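Local coordinates for MutT/nudix family protein (Streptococcus pneumoniae, PDB 4HFQ) that hydrolyses UDP-X nucleotides, among them precursors of peptidoglycan biosynthesis, as a Nudix-family diphosphatase, at the interface of chains A and B. Coordinates in Å, arbitrary orientation; residue numbers count along the deposited sequence, not the author numbering. Chains: chain A/B, MutT/nudix family protein.

The interface of chains A and B. Residues chain A 63, 65-69; chain B 67, 69-70, 99-100, 102.
A:Thr67 holds OG1 between its own backbone N and carbonyl carbon (chi1 78°), which turns the hydroxyl to B:Met70. Its CG2 lies anti to the carbonyl carbon and points to B:Phe99. The B:Met70 backbone N donates a nearly straight hydrogen bond to A:Thr67 OG1, 3.2 Å long with 171° at the hydrogen. A:Thr67 OG1 in turn donates to A:Pro68 O at 2.9 Å, from above the carbonyl plane. OG1 is thus acceptor across the interface and donor within its chain, fixing its rotation. The A:Thr67 methyl CG2 meets B:Phe99 CD1 at 3.7 Å, the side chains crossing at about a right angle.

The B:Phe99 and A:Tyr65 rings lie nearly parallel but offset, so that B:Phe99 CZ sits 3.6 Å from A:Tyr65 CD1. B:Leu69 CD1 reaches A:Tyr65 CB at 4.0 Å, and its other methyl, CD2, faces A:Ser63 OG. A:Ser63 OG accepts a hydrogen bond from A:Tyr65 N and donates one to A:Tyr65 O, which should steady the tyrosine loop. B:Met70 has an extended chain that lays SD against A:Pro68 CG at 3.7 Å. B:Val102 CG2 packs on the backbone of A:Thr67. Water 1 links B:Val102 N to A:Ala66 O, 2.8 Å from that carbonyl oxygen.

The patch repeats by two-fold symmetry. It joins the segment leading into strand 69-75 of one chain to the Nudix fold of the other and probably helps hold the deposited two-chain assembly, a possible biological dimer.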
loop_
_atom_site.group_PDB
_atom_site.type_symbol
_atom_site.label_atom_id
_atom_site.label_comp_id
_atom_site.label_asym_id
_atom_site.label_seq_id
_atom_site.Cartn_x
_atom_site.Cartn_y
_atom_site.Cartn_z
ATOM N N SER A 63 -6.251 11.457 2.746
ATOM C CA SER A 63 -5.296 12.037 1.795
ATOM C C SER A 63 -6.030 12.378 0.500
ATOM O O SER A 63 -7.050 11.774 0.192
ATOM C CB SER A 63 -4.172 11.015 1.491
ATOM O OG SER A 63 -3.280 11.415 0.446
ATOM N N TYR A 65 -4.553 11.608 -2.208
ATOM C CA TYR A 65 -4.061 10.508 -3.050
ATOM C C TYR A 65 -4.305 9.207 -2.334
ATOM O O TYR A 65 -3.708 8.966 -1.275
ATOM C CB TYR A 65 -2.578 10.720 -3.375
ATOM C CG TYR A 65 -2.397 12.056 -4.033
ATOM C CD1 TYR A 65 -2.572 12.197 -5.410
ATOM C CD2 TYR A 65 -2.149 13.201 -3.274
ATOM C CE1 TYR A 65 -2.468 13.440 -6.026
ATOM C CE2 TYR A 65 -2.050 14.454 -3.879
ATOM C CZ TYR A 65 -2.205 14.567 -5.253
ATOM O OH TYR A 65 -2.100 15.810 -5.843
ATOM N N ALA A 66 -5.169 8.384 -2.913
ATOM C CA ALA A 66 -5.576 7.106 -2.331
ATOM C C ALA A 66 -4.561 6.019 -2.663
ATOM O O ALA A 66 -4.514 5.522 -3.777
ATOM C CB ALA A 66 -6.960 6.716 -2.843
ATOM N N THR A 67 -3.713 5.694 -1.700
ATOM C CA THR A 67 -2.740 4.609 -1.857
ATOM C C THR A 67 -2.817 3.745 -0.604
ATOM O O THR A 67 -3.304 4.176 0.431
ATOM C CB THR A 67 -1.264 5.100 -2.052
ATOM O OG1 THR A 67 -0.686 5.489 -0.806
ATOM C CG2 THR A 67 -1.163 6.265 -3.060
ATOM N N PRO A 68 -2.261 2.530 -0.663
ATOM C CA PRO A 68 -2.041 1.798 0.582
ATOM C C PRO A 68 -1.199 2.634 1.550
ATOM O O PRO A 68 -0.317 3.397 1.119
ATOM C CB PRO A 68 -1.308 0.537 0.113
ATOM C CG PRO A 68 -1.764 0.338 -1.294
ATOM C CD PRO A 68 -1.854 1.743 -1.837
ATOM N N LEU A 69 -1.499 2.501 2.834
ATOM C CA LEU A 69 -0.809 3.260 3.872
ATOM C C LEU A 69 0.386 2.504 4.428
ATOM O O LEU A 69 0.464 1.275 4.321
ATOM C CB LEU A 69 -1.781 3.581 4.995
ATOM C CG LEU A 69 -3.028 4.385 4.617
ATOM C CD1 LEU A 69 -3.911 4.560 5.853
ATOM C CD2 LEU A 69 -2.636 5.732 4.055
ATOM N N THR B 67 -0.014 8.845 5.943
ATOM C CA THR B 67 1.351 8.328 5.904
ATOM C C THR B 67 1.993 8.794 4.608
ATOM O O THR B 67 1.328 9.345 3.731
ATOM C CB THR B 67 1.364 6.763 5.976
ATOM O OG1 THR B 67 1.003 6.170 4.713
ATOM C CG2 THR B 67 0.422 6.241 7.074
ATOM N N LEU B 69 3.082 8.464 0.841
ATOM C CA LEU B 69 2.340 7.858 -0.250
ATOM C C LEU B 69 3.128 6.736 -0.932
ATOM O O LEU B 69 4.340 6.817 -1.093
ATOM C CB LEU B 69 2.020 8.936 -1.275
ATOM C CG LEU B 69 1.249 10.175 -0.813
ATOM C CD1 LEU B 69 1.109 11.138 -1.970
ATOM C CD2 LEU B 69 -0.105 9.756 -0.271
ATOM N N MET B 70 2.441 5.723 -1.401
ATOM C CA MET B 70 3.128 4.610 -2.061
ATOM C C MET B 70 3.387 4.925 -3.528
ATOM O O MET B 70 2.466 5.257 -4.274
ATOM C CB MET B 70 2.254 3.369 -1.953
ATOM C CG MET B 70 2.880 2.126 -2.566
ATOM S SD MET B 70 1.746 0.751 -2.305
ATOM C CE MET B 70 2.667 -0.662 -2.906
ATOM N N PHE B 99 1.780 5.654 -8.772
ATOM C CA PHE B 99 1.168 5.420 -7.467
ATOM C C PHE B 99 0.780 3.988 -7.255
ATOM O O PHE B 99 0.234 3.345 -8.149
ATOM C CB PHE B 99 -0.147 6.193 -7.359
ATOM C CG PHE B 99 0.022 7.635 -7.080
ATOM C CD1 PHE B 99 0.439 8.068 -5.821
ATOM C CD2 PHE B 99 -0.256 8.585 -8.063
ATOM C CE1 PHE B 99 0.592 9.420 -5.558
ATOM C CE2 PHE B 99 -0.104 9.946 -7.797
ATOM C CZ PHE B 99 0.317 10.353 -6.543
ATOM N N GLY B 100 1.021 3.497 -6.044
ATOM C CA GLY B 100 0.402 2.243 -5.632
ATOM C C GLY B 100 -1.095 2.465 -5.443
ATOM O O GLY B 100 -1.501 3.463 -4.832
ATOM N N VAL B 102 -4.935 1.217 -4.116
ATOM C CA VAL B 102 -5.646 0.418 -3.128
ATOM C C VAL B 102 -6.312 -0.746 -3.828
ATOM O O VAL B 102 -6.883 -0.584 -4.905
ATOM C CB VAL B 102 -6.705 1.285 -2.427
ATOM C CG1 VAL B 102 -7.673 0.428 -1.596
ATOM C CG2 VAL B 102 -6.041 2.357 -1.580
HETATM O O HOH W 1 -6.055 3.657 -5.161
#